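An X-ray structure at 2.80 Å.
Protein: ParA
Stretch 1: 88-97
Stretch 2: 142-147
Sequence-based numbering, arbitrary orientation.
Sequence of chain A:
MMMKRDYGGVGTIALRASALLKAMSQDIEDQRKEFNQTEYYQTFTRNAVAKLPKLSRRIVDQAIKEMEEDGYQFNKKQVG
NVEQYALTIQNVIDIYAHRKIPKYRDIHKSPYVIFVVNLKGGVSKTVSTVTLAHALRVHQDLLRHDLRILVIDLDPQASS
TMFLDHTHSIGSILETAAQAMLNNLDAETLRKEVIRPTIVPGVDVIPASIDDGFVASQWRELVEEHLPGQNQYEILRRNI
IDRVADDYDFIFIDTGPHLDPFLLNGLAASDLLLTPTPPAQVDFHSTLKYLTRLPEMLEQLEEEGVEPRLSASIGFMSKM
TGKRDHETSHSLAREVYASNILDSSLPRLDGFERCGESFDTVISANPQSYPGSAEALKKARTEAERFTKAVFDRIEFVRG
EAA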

# COMPACT_ATOMS: atom_id res chain seq x y z
N THR A 88 -36.01 -10.90 -4.26
CA THR A 88 -34.66 -10.59 -3.79
C THR A 88 -33.75 -11.79 -3.92
O THR A 88 -34.20 -12.90 -4.17
CB THR A 88 -34.67 -10.24 -2.32
OG1 THR A 88 -35.09 -11.39 -1.57
CG2 THR A 88 -35.60 -9.07 -2.07
N ILE A 89 -32.45 -11.56 -3.72
CA ILE A 89 -31.47 -12.63 -3.80
C ILE A 89 -31.93 -13.80 -2.94
O ILE A 89 -31.66 -14.95 -3.26
CB ILE A 89 -30.07 -12.17 -3.28
CG1 ILE A 89 -29.51 -11.04 -4.16
CG2 ILE A 89 -29.11 -13.35 -3.26
CD1 ILE A 89 -29.21 -11.45 -5.56
N GLN A 90 -32.63 -13.51 -1.84
CA GLN A 90 -33.10 -14.58 -0.95
C GLN A 90 -34.31 -15.28 -1.50
O GLN A 90 -34.43 -16.50 -1.39
CB GLN A 90 -33.44 -14.06 0.46
CG GLN A 90 -32.45 -14.48 1.55
CD GLN A 90 -32.26 -15.98 1.67
OE1 GLN A 90 -31.15 -16.45 1.89
NE2 GLN A 90 -33.33 -16.73 1.54
N ASN A 91 -35.21 -14.51 -2.09
CA ASN A 91 -36.41 -15.06 -2.71
C ASN A 91 -35.99 -16.10 -3.76
O ASN A 91 -36.48 -17.24 -3.77
CB ASN A 91 -37.23 -13.94 -3.36
CG ASN A 91 -37.78 -12.95 -2.34
OD1 ASN A 91 -38.41 -11.95 -2.70
ND2 ASN A 91 -37.52 -13.22 -1.07
N VAL A 92 -35.07 -15.69 -4.64
CA VAL A 92 -34.53 -16.55 -5.69
C VAL A 92 -33.89 -17.80 -5.09
O VAL A 92 -34.11 -18.92 -5.58
CB VAL A 92 -33.46 -15.80 -6.52
CG1 VAL A 92 -32.84 -16.76 -7.57
CG2 VAL A 92 -34.09 -14.61 -7.21
N ILE A 93 -33.08 -17.62 -4.04
CA ILE A 93 -32.44 -18.75 -3.38
C ILE A 93 -33.48 -19.66 -2.76
O ILE A 93 -33.33 -20.88 -2.77
CB ILE A 93 -31.51 -18.27 -2.27
CG1 ILE A 93 -30.32 -17.53 -2.89
CG2 ILE A 93 -31.06 -19.45 -1.40
CD1 ILE A 93 -29.45 -16.82 -1.90
N ASP A 94 -34.54 -19.07 -2.23
CA ASP A 94 -35.59 -19.88 -1.63
C ASP A 94 -36.41 -20.64 -2.69
O ASP A 94 -36.96 -21.70 -2.39
CB ASP A 94 -36.50 -19.01 -0.76
CG ASP A 94 -35.84 -18.61 0.56
OD1 ASP A 94 -35.03 -19.40 1.09
OD2 ASP A 94 -36.15 -17.53 1.06
N ILE A 95 -36.48 -20.10 -3.90
CA ILE A 95 -37.21 -20.77 -4.97
C ILE A 95 -36.38 -21.96 -5.40
O ILE A 95 -36.92 -23.03 -5.69
CB ILE A 95 -37.44 -19.86 -6.20
CG1 ILE A 95 -38.64 -18.94 -5.97
CG2 ILE A 95 -37.64 -20.70 -7.46
CD1 ILE A 95 -38.86 -17.94 -7.06
N TYR A 96 -35.06 -21.77 -5.44
CA TYR A 96 -34.13 -22.84 -5.82
C TYR A 96 -34.18 -23.91 -4.73
O TYR A 96 -33.96 -25.10 -5.00
CB TYR A 96 -32.69 -22.33 -5.93
CG TYR A 96 -32.30 -21.75 -7.26
CD1 TYR A 96 -31.98 -20.40 -7.39
CD2 TYR A 96 -32.18 -22.57 -8.38
CE1 TYR A 96 -31.57 -19.88 -8.61
CE2 TYR A 96 -31.76 -22.06 -9.62
CZ TYR A 96 -31.45 -20.71 -9.72
OH TYR A 96 -31.05 -20.18 -10.93
N ALA A 97 -34.46 -23.47 -3.51
CA ALA A 97 -34.51 -24.40 -2.39
C ALA A 97 -35.82 -25.18 -2.45
O ALA A 97 -35.86 -26.38 -2.19
CB ALA A 97 -34.40 -23.64 -1.07
N LEU A 142 -24.98 -18.40 -10.03
CA LEU A 142 -24.33 -18.93 -8.85
C LEU A 142 -25.23 -18.82 -7.65
O LEU A 142 -24.94 -19.41 -6.62
CB LEU A 142 -23.02 -18.19 -8.59
CG LEU A 142 -21.69 -18.78 -9.10
CD1 LEU A 142 -21.78 -19.23 -10.53
CD2 LEU A 142 -20.59 -17.72 -8.95
N LEU A 143 -26.32 -18.07 -7.79
CA LEU A 143 -27.30 -17.89 -6.70
C LEU A 143 -27.83 -19.22 -6.19
O LEU A 143 -28.13 -19.38 -5.02
CB LEU A 143 -28.47 -17.02 -7.16
CG LEU A 143 -28.25 -15.56 -7.58
CD1 LEU A 143 -29.60 -14.93 -7.92
CD2 LEU A 143 -27.62 -14.77 -6.47
N ARG A 144 -27.94 -20.19 -7.09
CA ARG A 144 -28.41 -21.52 -6.73
C ARG A 144 -27.49 -22.18 -5.72
O ARG A 144 -27.82 -23.24 -5.18
CB ARG A 144 -28.44 -22.39 -7.98
CG ARG A 144 -27.14 -22.31 -8.76
CD ARG A 144 -26.99 -23.47 -9.71
NE ARG A 144 -26.93 -24.72 -8.96
CZ ARG A 144 -26.70 -25.90 -9.52
NH1 ARG A 144 -26.52 -25.97 -10.84
NH2 ARG A 144 -26.66 -26.99 -8.76
N HIS A 145 -26.33 -21.58 -5.49
CA HIS A 145 -25.36 -22.13 -4.54
C HIS A 145 -25.54 -21.59 -3.13
O HIS A 145 -25.04 -22.18 -2.19
CB HIS A 145 -23.93 -21.86 -5.01
CG HIS A 145 -23.58 -22.48 -6.32
ND1 HIS A 145 -23.68 -23.83 -6.56
CD2 HIS A 145 -23.13 -21.92 -7.48
CE1 HIS A 145 -23.31 -24.09 -7.80
NE2 HIS A 145 -22.98 -22.95 -8.38
N ASP A 146 -26.23 -20.47 -2.99
CA ASP A 146 -26.44 -19.87 -1.67
C ASP A 146 -25.07 -19.81 -1.01
O ASP A 146 -24.91 -20.20 0.14
CB ASP A 146 -27.38 -20.74 -0.83
CG ASP A 146 -28.03 -19.97 0.31
OD1 ASP A 146 -27.59 -18.85 0.62
OD2 ASP A 146 -29.00 -20.50 0.91
N LEU A 147 -24.08 -19.34 -1.76
CA LEU A 147 -22.70 -19.23 -1.28
C LEU A 147 -22.53 -18.41 0.00
O LEU A 147 -23.11 -17.33 0.16
CB LEU A 147 -21.84 -18.64 -2.40
CG LEU A 147 -20.78 -19.55 -3.03
CD1 LEU A 147 -21.35 -20.94 -3.23
CD2 LEU A 147 -20.30 -18.94 -4.35
O HOH W 1 -28.06 -19.55 -9.97

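A helix often receives a short, irregular segment by offering one face of spaced side chains, into which a single branched residue can settle. The contact between residues 88-97 and 142-147 of ParA is a compact example. The first stretch is helical from Ile 89 onward; the second passes through a 3-10 segment, 143-145, before opening into loop. The backbones come nearest at Ile 93 and Arg 144, whose CA atoms lie 5.9 Å apart, and together the two stretches bury 369 Å². No direct hydrogen bond crosses between them, so shape does most of the work.

The bump is Leu 143. Its CA-to-CB bond points toward the helix, and it has the largest area covered by the other stretch. The hollow that receives it is built from residues spaced three or four apart, Ile 89, Val 92 and Tyr 96, which the helical repeat brings to one side. CD2 of Leu 143 lies 3.8 Å from CD1 of Ile 89; CD1 of Leu 143 lies 3.7 Å from CG1 of Val 92 and is also 4.2 Å from CD1 of Ile 89. The CA-to-CB bond of Ile 89 points sideways to the second stretch, but with both chi angles in the m well its end comes nearer and reaches the leucine. Tyr 96 approaches the base of the same side chain more loosely, its CE1 4.5 Å from CB of Leu 143.

Ile 93 packs beside this hollow, against the Leu 143 carbonyl as well as the Asp 146 side chain. Its CG1 lies 3.6 Å from O of Leu 143, a carbonyl that also accepts the hydrogen bond from Asp 146 N at 3.0 Å and so helps close the turn. CD1 of Ile 93 is 3.7 Å from OD1 of Asp 146, and CG2 of Ile 93 sits 3.3 Å from OD2 of Asp 146, a snug contact between a methyl and a carboxylate oxygen that has a hydrogen-bonding partner elsewhere in the structure.

Tyr 96 offers a flat surface instead of a knob. CB of Arg 144 stands 3.7 Å from the centroid of the Tyr 96 ring and only 9° off its normal, a CH-pi contact in which an aliphatic methylene sits almost centrally over the ring face. The arginine thus contributes the root of its side chain to the packing, while its charged end leads away. Beside this contact, water 1 provides the polar link: it accepts from Arg 144 N at 3.0 Å and donates a weak hydrogen bond to Tyr 96 OH at 3.2 Å, joining a backbone amide to the phenol across the interface.

The helix that supplies the hollow is secured at its start. Thr 88 is the N-cap, its OG1 accepting from Asn 91 N at 3.2 Å and, weakly, from Gln 90 N at 3.3 Å; in return, Thr 88 N donates to Asn 91 OD1 at 3.0 Å. This reciprocal capping satisfies amides that lack a preceding helical turn, and it lies clear of the contact. The general lesson is one of complementary relief: a leucine knob enters a helical hollow, and an aromatic face receives the neighbouring methylene.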